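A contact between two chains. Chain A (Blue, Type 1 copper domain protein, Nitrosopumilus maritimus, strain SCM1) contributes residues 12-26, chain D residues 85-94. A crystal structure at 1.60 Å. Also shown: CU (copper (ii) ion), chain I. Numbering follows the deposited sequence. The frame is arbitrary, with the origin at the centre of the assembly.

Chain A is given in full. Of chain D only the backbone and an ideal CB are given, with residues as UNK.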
# COMPACT_ATOMS: atom_id res chain seq x y z
N ASP A 12 6.16 8.83 -1.31
CA ASP A 12 5.95 7.53 -0.65
C ASP A 12 4.57 6.99 -1.02
O ASP A 12 3.61 7.75 -1.14
CB ASP A 12 6.12 7.72 0.86
CG ASP A 12 6.31 6.43 1.63
OD1 ASP A 12 6.11 5.33 1.08
OD2 ASP A 12 6.64 6.57 2.83
N VAL A 13 4.47 5.67 -1.20
CA VAL A 13 3.18 5.04 -1.53
C VAL A 13 2.53 4.59 -0.23
O VAL A 13 2.54 3.39 0.11
CB VAL A 13 3.35 3.85 -2.50
CG1 VAL A 13 2.00 3.35 -2.96
CG2 VAL A 13 4.20 4.25 -3.71
N THR A 14 2.00 5.55 0.52
CA THR A 14 1.41 5.24 1.82
C THR A 14 0.61 6.44 2.28
O THR A 14 0.48 7.42 1.54
CB THR A 14 2.50 4.86 2.86
OG1 THR A 14 1.89 4.33 4.03
CG2 THR A 14 3.34 6.08 3.23
N GLY A 15 0.06 6.37 3.49
CA GLY A 15 -0.78 7.47 3.96
C GLY A 15 -0.01 8.72 4.33
O GLY A 15 -0.19 9.78 3.74
N ALA A 16 0.86 8.60 5.33
CA ALA A 16 1.63 9.75 5.77
C ALA A 16 2.42 10.35 4.60
O ALA A 16 2.89 9.63 3.71
CB ALA A 16 2.57 9.37 6.89
N GLY A 17 2.53 11.68 4.59
CA GLY A 17 3.20 12.37 3.51
C GLY A 17 2.24 13.08 2.58
O GLY A 17 2.65 13.65 1.57
N PHE A 18 0.95 13.06 2.90
CA PHE A 18 -0.05 13.69 2.05
C PHE A 18 0.06 15.22 2.13
O PHE A 18 0.73 15.77 3.01
CB PHE A 18 -1.47 13.22 2.40
CG PHE A 18 -1.76 13.14 3.88
CD1 PHE A 18 -1.70 14.27 4.68
CD2 PHE A 18 -2.15 11.93 4.46
CE1 PHE A 18 -1.98 14.19 6.04
CE2 PHE A 18 -2.44 11.86 5.81
CZ PHE A 18 -2.35 12.98 6.60
N TYR A 19 -0.60 15.88 1.18
CA TYR A 19 -0.65 17.35 1.12
C TYR A 19 -1.12 17.93 2.43
O TYR A 19 -1.98 17.38 3.09
CB TYR A 19 -1.59 17.81 -0.00
CG TYR A 19 -1.29 17.21 -1.35
CD1 TYR A 19 -0.00 17.18 -1.86
CD2 TYR A 19 -2.31 16.66 -2.11
CE1 TYR A 19 0.27 16.61 -3.10
CE2 TYR A 19 -2.06 16.08 -3.35
CZ TYR A 19 -0.76 16.06 -3.84
OH TYR A 19 -0.47 15.50 -5.06
N SER A 20 -0.55 19.08 2.80
CA SER A 20 -0.85 19.72 4.07
C SER A 20 -1.30 21.16 3.87
O SER A 20 -0.49 22.01 3.52
CB SER A 20 0.38 19.69 4.98
OG SER A 20 0.09 20.19 6.27
N PRO A 21 -2.59 21.45 4.11
CA PRO A 21 -3.64 20.53 4.55
C PRO A 21 -4.21 19.74 3.39
O PRO A 21 -4.12 20.17 2.24
CB PRO A 21 -4.71 21.47 5.11
CG PRO A 21 -4.53 22.71 4.31
CD PRO A 21 -3.04 22.87 4.09
N LEU A 22 -4.81 18.59 3.69
CA LEU A 22 -5.35 17.73 2.65
C LEU A 22 -6.64 18.32 2.06
O LEU A 22 -6.97 18.07 0.90
CB LEU A 22 -5.60 16.34 3.23
CG LEU A 22 -5.88 15.21 2.24
CD1 LEU A 22 -4.77 15.11 1.22
CD2 LEU A 22 -6.02 13.92 3.03
N ASN A 23 -7.37 19.08 2.87
CA ASN A 23 -8.49 19.88 2.39
C ASN A 23 -8.27 21.31 2.84
O ASN A 23 -8.30 21.59 4.04
CB ASN A 23 -9.84 19.37 2.91
CG ASN A 23 -11.01 20.22 2.42
OD1 ASN A 23 -11.00 20.70 1.28
ND2 ASN A 23 -12.01 20.42 3.27
N LEU A 24 -8.02 22.19 1.89
CA LEU A 24 -7.82 23.60 2.19
C LEU A 24 -9.15 24.33 2.06
O LEU A 24 -9.73 24.36 0.98
CB LEU A 24 -6.78 24.22 1.25
CG LEU A 24 -6.56 25.72 1.45
CD1 LEU A 24 -5.80 25.97 2.74
CD2 LEU A 24 -5.85 26.36 0.25
N GLU A 25 -9.66 24.87 3.17
CA GLU A 25 -10.89 25.65 3.16
C GLU A 25 -10.59 27.14 3.01
O GLU A 25 -9.89 27.72 3.82
CB GLU A 25 -11.70 25.39 4.43
CG GLU A 25 -12.22 23.96 4.53
CD GLU A 25 -12.79 23.63 5.90
OE1 GLU A 25 -12.12 23.90 6.91
OE2 GLU A 25 -13.91 23.08 5.95
N ILE A 26 -11.14 27.74 1.96
CA ILE A 26 -10.89 29.15 1.66
C ILE A 26 -12.16 29.86 1.22
O ILE A 26 -13.05 29.24 0.65
CB ILE A 26 -9.84 29.33 0.53
CG1 ILE A 26 -10.23 28.51 -0.70
CG2 ILE A 26 -8.44 28.96 1.02
CD1 ILE A 26 -9.59 28.97 -1.97
N UNK D 85 -4.77 -0.63 2.62
CA UNK D 85 -4.34 0.30 1.56
C UNK D 85 -4.11 1.70 2.15
O UNK D 85 -4.94 2.60 1.98
CB UNK D 85 -5.38 0.36 0.44
N UNK D 86 -2.98 1.88 2.86
CA UNK D 86 -2.79 3.10 3.64
C UNK D 86 -2.76 4.38 2.82
O UNK D 86 -3.05 5.44 3.39
CB UNK D 86 -1.49 2.99 4.43
N UNK D 87 -2.45 4.30 1.53
CA UNK D 87 -2.42 5.50 0.69
C UNK D 87 -3.82 6.05 0.43
O UNK D 87 -3.97 7.20 -0.00
CB UNK D 87 -1.73 5.19 -0.64
N UNK D 88 -4.85 5.24 0.68
CA UNK D 88 -6.22 5.71 0.50
C UNK D 88 -6.69 6.42 1.76
O UNK D 88 -7.08 5.78 2.75
CB UNK D 88 -7.16 4.55 0.16
N UNK D 89 -6.64 7.75 1.71
CA UNK D 89 -6.93 8.62 2.85
C UNK D 89 -8.15 9.49 2.55
O UNK D 89 -8.23 10.11 1.49
CB UNK D 89 -5.72 9.49 3.18
N UNK D 90 -9.09 9.53 3.49
CA UNK D 90 -10.26 10.39 3.36
C UNK D 90 -10.44 11.27 4.58
O UNK D 90 -9.68 11.16 5.56
CB UNK D 90 -11.52 9.55 3.13
N UNK D 91 -11.44 12.14 4.54
CA UNK D 91 -11.75 13.01 5.67
C UNK D 91 -13.23 13.04 5.97
O UNK D 91 -14.07 12.90 5.09
CB UNK D 91 -11.25 14.43 5.40
N UNK D 92 -13.54 13.23 7.25
CA UNK D 92 -14.88 13.59 7.69
C UNK D 92 -14.75 14.92 8.41
O UNK D 92 -13.97 15.05 9.36
CB UNK D 92 -15.50 12.52 8.59
N UNK D 93 -15.49 15.92 7.93
CA UNK D 93 -15.42 17.25 8.52
C UNK D 93 -16.72 17.54 9.26
O UNK D 93 -17.78 17.60 8.65
CB UNK D 93 -15.15 18.31 7.45
N UNK D 94 -16.62 17.69 10.58
CA UNK D 94 -17.79 17.84 11.43
C UNK D 94 -17.95 19.29 11.90
O UNK D 94 -17.03 19.86 12.49
CB UNK D 94 -17.69 16.90 12.63
CU CU I . -8.56 -0.55 1.55

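Position 85 begins the chain D stretch with its CB out of reach of chain A, nothing of which lies within 5.5 Å. What is visible nearby is the copper ion, so a metal ligand such as histidine, cysteine or methionine would suit. The residue is His85(D), whose ND1 binds CU at 2.1 Å. Its carbonyl also opens a type I beta turn, accepting a hydrogen bond from the backbone N of position 88.

At 86 the CB points toward chain A, 3.7 Å from OG1 of Thr14(A) and 3.8 Å from N of Gly15(A), so there is room for something compact. The phi of -62° and psi of -22° fit the second place of the turn; alanine, serine or proline would all do. It is Pro86(D), whose ring fixes phi near the value the turn needs and lays its CB 3.7 Å from OG1 of Thr14(A). The backbone here also limits chain A: O of Pro86(D) lies 3.1 Å from CA of Gly15(A), and an ideal CB on that glycine would lie 2.8 Å from the same O, a clash. Although N of Gly15(A) is 3.2 Å from O of Pro86(D), the angle is too poor for a hydrogen bond.

At 87 the two chains' CA atoms come nearest, 4.0 Å between CA here and CA of Thr14(A). The CB points sideways, 3.8 Å from O of Thr14(A), and the CA makes a CA-H...O contact with that oxygen at 3.6 Å. Beyond the CB, Val13(A) offers an apolar flank, which leucine, methionine or an aromatic could use. The residue is Trp87(D): with chi1 at 65° its end leads away from chain A, yet CE3 still meets CG1 of Val13(A) at 4.4 Å.

Position 88 closes the turn with its CB pointing away, so chain A sets no demand and many residues would do. It is Arg88(D), whose NE, NH1 and NH2 are hydrogen-bonded elsewhere in the structure.

Position 89 turns its CB toward an apolar hollow, 4.4 Å from CD2 of Leu22(A) and 4.5 Å from CD2 of Phe18(A). Valine, isoleucine or leucine would suit. In Val89(D), CG2 packs on CD2 of Leu22(A) at 3.7 Å; both methyls lie near the Phe18(A) ring, CG1 at 4.1 Å and CG2 at 4.3 Å from its CD2, and CG1 is also 4.0 Å from CA of Gly15(A).

At 90 a CB would point away, and chain A allows many residues; the residue is Gly90(D).

Position 91 points toward chain A across a wider gap, 8.3 Å between CA here and CA of Asn23(A). A longer apolar chain is wanted, leucine or methionine. In Leu91(D), CD1 meets CD2 of Leu22(A) at 3.9 Å and CD2 meets CB of Asn23(A) at 4.1 Å.

Position 92 is out of reach; its extended backbone suits beta-branched residues, among others, and it is Val92(D).

Position 93 again points toward chain A, where Asn23(A) and Glu25(A) present polar groups, inviting serine, threonine or asparagine. Thr93(D) answers through water 1, which donates to its OG1 at 2.7 Å and accepts from ND2 of Asn23(A) at 3.0 Å.

Position 94, also out of reach and extended, would likewise take valine, isoleucine or threonine; it is Val94(D).

Chain D, residues 85-94: HPWRVGLVTV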
# COMPACT_ATOMS: atom_id res chain seq x y z
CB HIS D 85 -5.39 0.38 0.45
CG HIS D 85 -5.89 -0.96 0.00
ND1 HIS D 85 -7.12 -1.46 0.37
CD2 HIS D 85 -5.30 -1.91 -0.75
CE1 HIS D 85 -7.27 -2.66 -0.15
NE2 HIS D 85 -6.18 -2.96 -0.85
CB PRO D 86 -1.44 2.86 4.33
CG PRO D 86 -1.36 1.38 4.46
CD PRO D 86 -1.97 0.85 3.18
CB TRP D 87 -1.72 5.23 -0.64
CG TRP D 87 -2.46 4.25 -1.50
CD1 TRP D 87 -3.40 4.52 -2.45
CD2 TRP D 87 -2.33 2.83 -1.46
NE1 TRP D 87 -3.86 3.35 -3.02
CE2 TRP D 87 -3.21 2.30 -2.43
CE3 TRP D 87 -1.53 1.95 -0.72
CZ2 TRP D 87 -3.33 0.93 -2.65
CZ3 TRP D 87 -1.65 0.61 -0.94
CH2 TRP D 87 -2.54 0.10 -1.90
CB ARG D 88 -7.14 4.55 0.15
CG ARG D 88 -6.85 3.92 -1.21
CD ARG D 88 -6.97 4.92 -2.36
NE ARG D 88 -7.15 4.20 -3.62
CZ ARG D 88 -7.26 4.77 -4.81
NH1 ARG D 88 -7.16 6.09 -4.94
NH2 ARG D 88 -7.44 4.02 -5.89
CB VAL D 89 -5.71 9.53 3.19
CG1 VAL D 89 -4.53 8.67 3.59
CG2 VAL D 89 -5.32 10.40 2.02
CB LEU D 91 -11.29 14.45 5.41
CG LEU D 91 -9.88 14.71 4.91
CD1 LEU D 91 -9.84 14.64 3.39
CD2 LEU D 91 -9.44 16.08 5.39
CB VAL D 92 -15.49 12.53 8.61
CG1 VAL D 92 -16.90 12.98 9.06
CG2 VAL D 92 -15.57 11.18 7.90
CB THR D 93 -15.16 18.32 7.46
OG1 THR D 93 -13.89 18.06 6.83
CG2 THR D 93 -15.10 19.70 8.09
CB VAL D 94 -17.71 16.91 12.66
CG1 VAL D 94 -19.03 16.92 13.42
CG2 VAL D 94 -17.34 15.50 12.22
O HOH W 1 -11.92 19.84 6.20
O HOH W 2 -8.78 1.56 1.04
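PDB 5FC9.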